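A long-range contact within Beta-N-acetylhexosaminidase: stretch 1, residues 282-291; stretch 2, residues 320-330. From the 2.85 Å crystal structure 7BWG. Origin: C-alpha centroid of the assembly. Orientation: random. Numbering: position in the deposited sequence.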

# COMPACT_ATOMS: atom_id res chain seq x y z
N VAL A 282 -2.67 20.77 24.52
CA VAL A 282 -3.29 20.25 23.31
C VAL A 282 -4.26 21.29 22.74
O VAL A 282 -4.63 22.25 23.41
CB VAL A 282 -4.01 18.91 23.55
CG1 VAL A 282 -3.05 17.88 24.14
CG2 VAL A 282 -5.21 19.12 24.47
N GLY A 283 -4.65 21.07 21.49
CA GLY A 283 -5.68 21.89 20.88
C GLY A 283 -5.27 23.31 20.56
O GLY A 283 -6.13 24.19 20.46
N PHE A 284 -3.97 23.56 20.39
CA PHE A 284 -3.49 24.89 20.04
C PHE A 284 -3.08 25.01 18.58
O PHE A 284 -3.26 26.08 17.99
CB PHE A 284 -2.30 25.28 20.93
N SER A 285 -2.54 23.95 17.99
CA SER A 285 -2.16 23.95 16.59
C SER A 285 -3.35 23.58 15.72
O SER A 285 -4.37 23.07 16.19
CB SER A 285 -1.01 22.97 16.34
OG SER A 285 -1.46 21.63 16.46
N SER A 286 -3.21 23.84 14.42
CA SER A 286 -4.23 23.50 13.43
C SER A 286 -3.65 23.72 12.05
O SER A 286 -2.63 24.39 11.88
CB SER A 286 -5.51 24.33 13.61
OG SER A 286 -6.62 23.69 13.00
N LEU A 287 -4.31 23.13 11.05
CA LEU A 287 -3.96 23.33 9.66
C LEU A 287 -4.87 24.39 9.04
O LEU A 287 -6.02 24.56 9.45
CB LEU A 287 -4.08 22.02 8.87
CG LEU A 287 -3.07 20.92 9.17
CD1 LEU A 287 -3.24 19.76 8.21
CD2 LEU A 287 -1.65 21.47 9.12
N LYS A 288 -4.33 25.11 8.06
CA LYS A 288 -5.15 26.04 7.29
C LYS A 288 -6.22 25.25 6.55
O LYS A 288 -5.95 24.65 5.50
CB LYS A 288 -4.29 26.85 6.33
CG LYS A 288 -3.55 28.00 7.00
CD LYS A 288 -2.18 28.24 6.37
CE LYS A 288 -1.58 29.56 6.84
NZ LYS A 288 -0.17 29.72 6.38
N ILE A 289 -7.44 25.24 7.10
CA ILE A 289 -8.46 24.30 6.66
C ILE A 289 -8.94 24.62 5.24
O ILE A 289 -9.36 23.72 4.51
CB ILE A 289 -9.62 24.29 7.68
CG1 ILE A 289 -9.20 23.53 8.94
CG2 ILE A 289 -10.88 23.68 7.10
CD1 ILE A 289 -10.14 23.69 10.11
N HIS A 290 -8.85 25.88 4.81
CA HIS A 290 -9.33 26.27 3.50
C HIS A 290 -8.21 26.45 2.48
O HIS A 290 -8.45 26.96 1.38
CB HIS A 290 -10.17 27.54 3.60
CG HIS A 290 -11.38 27.39 4.47
ND1 HIS A 290 -11.70 28.29 5.46
CD2 HIS A 290 -12.33 26.44 4.50
CE1 HIS A 290 -12.81 27.90 6.06
NE2 HIS A 290 -13.22 26.78 5.50
N ASP A 291 -6.99 26.05 2.82
CA ASP A 291 -5.87 26.09 1.89
C ASP A 291 -5.77 24.73 1.20
O ASP A 291 -5.60 23.71 1.86
CB ASP A 291 -4.57 26.44 2.61
CG ASP A 291 -3.39 26.56 1.66
OD1 ASP A 291 -3.39 27.49 0.83
OD2 ASP A 291 -2.46 25.74 1.77
N GLU A 320 -10.04 18.82 16.77
CA GLU A 320 -10.25 20.20 16.35
C GLU A 320 -9.55 21.15 17.32
O GLU A 320 -9.57 20.94 18.53
CB GLU A 320 -11.74 20.53 16.29
N ALA A 321 -8.93 22.19 16.76
CA ALA A 321 -8.28 23.19 17.59
C ALA A 321 -9.31 24.02 18.35
O ALA A 321 -10.48 24.10 17.97
CB ALA A 321 -7.40 24.11 16.73
N HIS A 322 -8.86 24.62 19.44
CA HIS A 322 -9.73 25.50 20.22
C HIS A 322 -10.11 26.72 19.39
O HIS A 322 -9.26 27.34 18.74
CB HIS A 322 -9.03 25.93 21.51
N GLY A 323 -11.40 27.05 19.40
CA GLY A 323 -11.90 28.17 18.62
C GLY A 323 -12.14 27.88 17.16
O GLY A 323 -12.52 28.80 16.42
N THR A 324 -11.92 26.65 16.71
CA THR A 324 -12.17 26.31 15.32
C THR A 324 -13.67 26.33 15.03
O THR A 324 -14.48 25.90 15.85
CB THR A 324 -11.59 24.93 14.99
OG1 THR A 324 -10.26 25.03 14.53
N ALA A 325 -14.02 26.84 13.85
CA ALA A 325 -15.42 26.85 13.44
C ALA A 325 -15.90 25.43 13.20
O ALA A 325 -15.20 24.61 12.60
CB ALA A 325 -15.60 27.70 12.18
N GLU A 326 -17.12 25.13 13.68
CA GLU A 326 -17.67 23.79 13.51
C GLU A 326 -17.81 23.43 12.04
O GLU A 326 -17.59 22.28 11.65
CB GLU A 326 -19.02 23.69 14.22
N GLU A 327 -18.17 24.41 11.20
CA GLU A 327 -18.30 24.14 9.77
C GLU A 327 -16.95 23.87 9.13
O GLU A 327 -16.84 23.04 8.22
CB GLU A 327 -19.01 25.31 9.09
N ASP A 328 -15.91 24.57 9.58
CA ASP A 328 -14.58 24.38 9.00
C ASP A 328 -14.00 23.03 9.38
O ASP A 328 -13.46 22.31 8.53
CB ASP A 328 -13.66 25.52 9.43
CG ASP A 328 -14.11 26.87 8.91
OD1 ASP A 328 -14.97 26.89 8.01
OD2 ASP A 328 -13.61 27.90 9.40
N PHE A 329 -14.09 22.66 10.66
CA PHE A 329 -13.64 21.34 11.08
C PHE A 329 -14.45 20.24 10.41
O PHE A 329 -13.91 19.17 10.10
CB PHE A 329 -13.72 21.22 12.60
N ALA A 330 -15.74 20.49 10.17
CA ALA A 330 -16.56 19.52 9.46
C ALA A 330 -16.10 19.36 8.02
O ALA A 330 -16.01 18.23 7.51
CB ALA A 330 -18.04 19.93 9.51

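Two separate patches join these stretches, burying 356 Å² in all. At the first, backbone meets backbone: His 322 N donates to Gly 283 O (2.9 Å) in a nearly straight hydrogen bond. Gly 283 adopts a positive phi (70°), a conformation that favours glycine. Beside it, Ala 321 points its CB toward the other stretch, packing 3.2 Å from Ser 285 O and 3.7 Å from Ser 286 CB; a methyl group fills this close space. Ser 285 itself turns away, and its OG (chi1 p) is hydrogen-bonded elsewhere in the structure. Ser 286 points toward stretch 2 with chi1 t, its OG 4.2 Å from Thr 324 OG1. A type II turn, closed by Thr 324 N to Ala 321 O (3.2 Å), leads the chain on toward the helix that starts at Glu 326.

There, Ile 289 and Asp 328 point toward each other. With Ile 289 in the m, t rotamer, CG2 lies 3.3 Å from Asp 328 O and CD1 4.0 Å from Asp 328 CB, so the branched side chain covers both backbone and side chain of the helical residue. His 290 leaves its backbone sideways, but chi1 m brings the ring edge to Asp 328, whose m rotamer places OD1 3.1 Å from His 290 NE2, near the ring plane.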